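Local atomic coordinates of peroxisomal membrane protein LPX1 (Saccharomyces cerevisiae, PDB entry 2Y6U), a protein that hydrolyses acyl esters in the peroxisome, with esterase, triacylglycerol lipase and phospholipase A activity. Residues L138-F149 with L161-V172. Residues are numbered along the deposited sequence; the frame is centred on the assembly and turned at random.
Sequences LNVVIGHSMGGF and LFHLLILIEPVV
Strands 137-144 and 164-168 are the parallel pair of a beta-alpha-beta unit in the central sheet of an alpha/beta hydrolase, and Val-140 to His-144 lie beside Leu-164 to Ile-168. Among the backbone bonds are Val-141 N to Leu-164 O (3.0 Å) and Ser-145 N to Ile-168 O. Beta-branched valine and isoleucine suit such extended chains: on one face CG2 of Ile-142 meets CD1 of Ile-168 at 3.7 Å, while CG1 of Val-140 reaches CD1 of Ile-166. On the other, Val-141 sets CB over the centre of the Phe-162 ring, a CH-pi contact 3.6 Å from the centroid, and leans CG1 on CG of Leu-165.

Near the start of the pairing, His-163 N donates to Asn-139 O at 2.8 Å, and the His-163 ring supplies the acceptor for Asn-139 N. With CG anti to the carbonyl carbon (chi1 -59°), ND1 of His-163 receives Asn-139 N in a nearly straight bond of 2.9 Å, the donor close to the ring plane; Leu-138 CD2 makes a CH-pi contact over one ring face. Were the imidazole cut back to an alanine, Asn-139 N would be likely to lose its acceptor and Leu-138 CD2 the ring face it rests on. Asn-139 in turn gives ND2 to Leu-161 O at 3.1 Å, its OD1 being held by Asn-54.

At the other end the chain turns sharply at Ser-145, whose phi is positive (64°). Its O accepts Val-171 N from above the carbonyl plane as well as Phe-149 N from the following helix. Gly-148 lets Pro-170 CB approach its CA to 4.1 Å; a side chain there would clash, as a CB on Gly-143 would with Gly-147 O. Glu-169 OE1 is hydrogen-bonded to His-323 ND1, and Ser-145 OG accepts from Ser-61 N. Gly-143, Ser-145 and Gly-147 fit the GxSxG pattern, so this tight strand-to-helix turn is consistent with the nucleophile elbow of alpha/beta hydrolases.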
loop_
_atom_site.group_PDB
_atom_site.type_symbol
_atom_site.label_atom_id
_atom_site.label_comp_id
_atom_site.label_asym_id
_atom_site.label_seq_id
_atom_site.Cartn_x
_atom_site.Cartn_y
_atom_site.Cartn_z
ATOM N N LEU A 138 19.181 -7.893 -1.073
ATOM C CA LEU A 138 18.912 -7.104 0.102
ATOM C C LEU A 138 18.697 -5.666 -0.368
ATOM O O LEU A 138 19.446 -5.157 -1.150
ATOM C CB LEU A 138 20.077 -7.128 1.080
ATOM C CG LEU A 138 20.292 -8.485 1.824
ATOM C CD1 LEU A 138 21.599 -8.511 2.680
ATOM C CD2 LEU A 138 19.038 -8.938 2.740
ATOM N N ASN A 139 17.614 -5.082 0.124
ATOM C CA ASN A 139 17.208 -3.810 -0.363
ATOM C C ASN A 139 17.313 -2.802 0.737
ATOM O O ASN A 139 16.831 -3.058 1.859
ATOM C CB ASN A 139 15.765 -3.923 -0.783
ATOM C CG ASN A 139 15.520 -4.947 -1.945
ATOM O OD1 ASN A 139 16.331 -5.077 -2.859
ATOM N ND2 ASN A 139 14.454 -5.770 -1.792
ATOM N N VAL A 140 17.825 -1.645 0.397
ATOM C CA VAL A 140 18.094 -0.592 1.377
ATOM C C VAL A 140 17.454 0.697 0.885
ATOM O O VAL A 140 17.540 0.991 -0.302
ATOM C CB VAL A 140 19.584 -0.321 1.469
ATOM C CG1 VAL A 140 19.881 0.859 2.559
ATOM C CG2 VAL A 140 20.376 -1.616 1.695
ATOM N N VAL A 141 16.710 1.385 1.747
ATOM C CA VAL A 141 16.122 2.696 1.387
ATOM C C VAL A 141 16.818 3.736 2.205
ATOM O O VAL A 141 17.042 3.525 3.376
ATOM C CB VAL A 141 14.583 2.743 1.581
ATOM C CG1 VAL A 141 14.179 2.400 3.033
ATOM C CG2 VAL A 141 13.961 4.128 1.082
ATOM N N ILE A 142 17.226 4.798 1.537
ATOM C CA ILE A 142 17.955 5.873 2.119
ATOM C C ILE A 142 17.163 7.153 1.813
ATOM O O ILE A 142 16.886 7.500 0.650
ATOM C CB ILE A 142 19.408 6.017 1.594
ATOM C CG1 ILE A 142 20.179 4.691 1.645
ATOM C CG2 ILE A 142 20.120 7.242 2.316
ATOM C CD1 ILE A 142 20.083 3.849 0.365
ATOM N N GLY A 143 16.746 7.888 2.845
ATOM C CA GLY A 143 15.924 9.049 2.603
ATOM C C GLY A 143 16.387 10.224 3.417
ATOM O O GLY A 143 16.741 10.063 4.598
ATOM N N HIS A 144 16.452 11.369 2.799
ATOM C CA HIS A 144 16.641 12.652 3.529
ATOM C C HIS A 144 15.284 13.376 3.800
ATOM O O HIS A 144 14.524 13.590 2.880
ATOM C CB HIS A 144 17.563 13.528 2.686
ATOM C CG HIS A 144 17.794 14.870 3.272
ATOM N ND1 HIS A 144 17.441 16.030 2.639
ATOM C CD2 HIS A 144 18.262 15.224 4.480
ATOM C CE1 HIS A 144 17.714 17.063 3.426
ATOM N NE2 HIS A 144 18.266 16.615 4.536
ATOM N N SER A 145 15.042 13.902 4.994
ATOM C CA SER A 145 13.938 14.993 5.220
ATOM C C SER A 145 12.606 14.359 4.906
ATOM O O SER A 145 12.269 13.301 5.512
ATOM C CB SER A 145 14.261 16.362 4.482
ATOM O OG SER A 145 13.201 17.077 3.801
ATOM N N MET A 146 11.837 14.903 3.961
ATOM C CA MET A 146 10.666 14.194 3.440
ATOM C C MET A 146 10.911 12.727 3.051
ATOM O O MET A 146 10.063 11.849 3.341
ATOM C CB MET A 146 10.175 14.974 2.206
ATOM C CG MET A 146 9.066 14.448 1.504
ATOM S SD MET A 146 8.756 15.403 -0.079
ATOM C CE MET A 146 10.037 15.108 -1.035
ATOM N N GLY A 147 12.060 12.456 2.426
ATOM C CA GLY A 147 12.424 11.139 1.966
ATOM C C GLY A 147 12.603 10.156 3.108
ATOM O O GLY A 147 12.347 8.971 2.973
ATOM N N GLY A 148 13.005 10.671 4.251
ATOM C CA GLY A 148 13.137 9.864 5.469
ATOM C C GLY A 148 11.778 9.492 5.980
ATOM O O GLY A 148 11.560 8.329 6.380
ATOM N N PHE A 149 10.906 10.489 6.090
ATOM C CA PHE A 149 9.478 10.161 6.395
ATOM C C PHE A 149 9.022 9.028 5.440
ATOM O O PHE A 149 8.338 8.058 5.864
ATOM C CB PHE A 149 8.629 11.414 6.238
ATOM C CG PHE A 149 7.165 11.241 6.516
ATOM C CD1 PHE A 149 6.336 10.584 5.570
ATOM C CD2 PHE A 149 6.595 11.740 7.684
ATOM C CE1 PHE A 149 4.964 10.459 5.824
ATOM C CE2 PHE A 149 5.241 11.629 7.936
ATOM C CZ PHE A 149 4.405 10.978 7.008
ATOM N N LEU A 161 9.671 -5.356 1.705
ATOM C CA LEU A 161 10.545 -4.891 0.666
ATOM C C LEU A 161 11.925 -4.477 1.216
ATOM O O LEU A 161 12.896 -4.990 0.712
ATOM C CB LEU A 161 9.968 -3.742 -0.115
ATOM C CG LEU A 161 10.722 -3.139 -1.358
ATOM C CD1 LEU A 161 10.850 -4.187 -2.406
ATOM C CD2 LEU A 161 9.963 -1.817 -1.816
ATOM N N PHE A 162 12.014 -3.477 2.062
ATOM C CA PHE A 162 13.326 -2.980 2.483
ATOM C C PHE A 162 13.821 -3.723 3.740
ATOM O O PHE A 162 13.105 -3.818 4.722
ATOM C CB PHE A 162 13.306 -1.443 2.642
ATOM C CG PHE A 162 13.031 -0.739 1.384
ATOM C CD1 PHE A 162 13.924 -0.720 0.365
ATOM C CD2 PHE A 162 11.892 0.041 1.262
ATOM C CE1 PHE A 162 13.619 -0.086 -0.839
ATOM C CE2 PHE A 162 11.613 0.718 0.065
ATOM C CZ PHE A 162 12.478 0.651 -0.958
ATOM N N HIS A 163 15.058 -4.140 3.733
ATOM C CA HIS A 163 15.634 -4.817 4.863
ATOM C C HIS A 163 16.338 -3.846 5.822
ATOM O O HIS A 163 16.586 -4.204 6.941
ATOM C CB HIS A 163 16.660 -5.817 4.328
ATOM C CG HIS A 163 16.065 -6.821 3.401
ATOM N ND1 HIS A 163 16.065 -6.641 2.029
ATOM C CD2 HIS A 163 15.363 -7.971 3.642
ATOM C CE1 HIS A 163 15.419 -7.664 1.459
ATOM N NE2 HIS A 163 14.973 -8.479 2.413
ATOM N N LEU A 164 16.776 -2.723 5.310
ATOM C CA LEU A 164 17.565 -1.723 6.066
ATOM C C LEU A 164 17.066 -0.330 5.658
ATOM O O LEU A 164 16.887 -0.044 4.435
ATOM C CB LEU A 164 19.037 -1.887 5.708
ATOM C CG LEU A 164 19.979 -0.839 6.308
ATOM C CD1 LEU A 164 19.983 -1.010 7.875
ATOM C CD2 LEU A 164 21.397 -1.048 5.741
ATOM N N LEU A 165 16.789 0.527 6.642
ATOM C CA LEU A 165 16.347 1.922 6.434
ATOM C C LEU A 165 17.442 2.812 6.931
ATOM O O LEU A 165 18.000 2.574 8.044
ATOM C CB LEU A 165 15.082 2.205 7.232
ATOM C CG LEU A 165 13.765 1.756 6.609
ATOM C CD1 LEU A 165 13.596 0.242 6.339
ATOM C CD2 LEU A 165 12.663 2.371 7.503
ATOM N N ILE A 166 17.807 3.820 6.152
ATOM C CA ILE A 166 18.784 4.796 6.549
ATOM C C ILE A 166 18.097 6.166 6.374
ATOM O O ILE A 166 17.719 6.577 5.267
ATOM C CB ILE A 166 20.064 4.752 5.713
ATOM C CG1 ILE A 166 20.679 3.328 5.761
ATOM C CG2 ILE A 166 21.031 5.878 6.233
ATOM C CD1 ILE A 166 21.991 3.169 4.994
ATOM N N LEU A 167 17.845 6.825 7.478
ATOM C CA LEU A 167 17.120 8.062 7.507
ATOM C C LEU A 167 18.074 9.179 7.829
ATOM O O LEU A 167 18.697 9.185 8.914
ATOM C CB LEU A 167 16.027 7.949 8.601
ATOM C CG LEU A 167 15.180 6.691 8.661
ATOM C CD1 LEU A 167 14.190 6.781 9.846
ATOM C CD2 LEU A 167 14.423 6.441 7.356
ATOM N N ILE A 168 18.206 10.158 6.938
ATOM C CA ILE A 168 19.137 11.246 7.163
ATOM C C ILE A 168 18.237 12.441 7.480
ATOM O O ILE A 168 17.487 12.925 6.628
ATOM C CB ILE A 168 19.994 11.527 5.958
ATOM C CG1 ILE A 168 20.778 10.257 5.489
ATOM C CG2 ILE A 168 20.964 12.749 6.273
ATOM C CD1 ILE A 168 21.238 10.362 3.989
ATOM N N GLU A 169 18.305 12.950 8.683
ATOM C CA GLU A 169 17.483 14.071 9.084
ATOM C C GLU A 169 16.010 13.966 8.708
ATOM O O GLU A 169 15.427 14.883 8.053
ATOM C CB GLU A 169 18.058 15.343 8.478
ATOM C CG GLU A 169 19.328 15.807 9.121
ATOM C CD GLU A 169 19.050 16.552 10.516
ATOM O OE1 GLU A 169 18.112 17.343 10.570
ATOM O OE2 GLU A 169 19.812 16.384 11.473
ATOM N N PRO A 170 15.382 12.821 9.029
ATOM C CA PRO A 170 14.012 12.642 8.689
ATOM C C PRO A 170 13.149 13.735 9.377
ATOM O O PRO A 170 13.404 14.094 10.528
ATOM C CB PRO A 170 13.660 11.261 9.246
ATOM C CG PRO A 170 14.601 11.069 10.353
ATOM C CD PRO A 170 15.892 11.770 9.895
ATOM N N VAL A 171 12.059 14.126 8.674
ATOM C CA VAL A 171 11.073 15.056 9.199
ATOM C C VAL A 171 9.748 14.310 9.465
ATOM O O VAL A 171 9.130 13.851 8.513
ATOM C CB VAL A 171 10.797 16.198 8.171
ATOM C CG1 VAL A 171 9.592 17.106 8.677
ATOM C CG2 VAL A 171 12.108 17.047 8.028
ATOM N N VAL A 172 9.454 14.155 10.766
ATOM C CA VAL A 172 8.301 13.368 11.231
ATOM C C VAL A 172 7.417 14.185 12.132
ATOM O O VAL A 172 6.231 14.401 11.825
ATOM C CB VAL A 172 8.698 12.024 11.830
ATOM C CG1 VAL A 172 7.457 11.287 12.268
ATOM C CG2 VAL A 172 9.508 11.198 10.804
#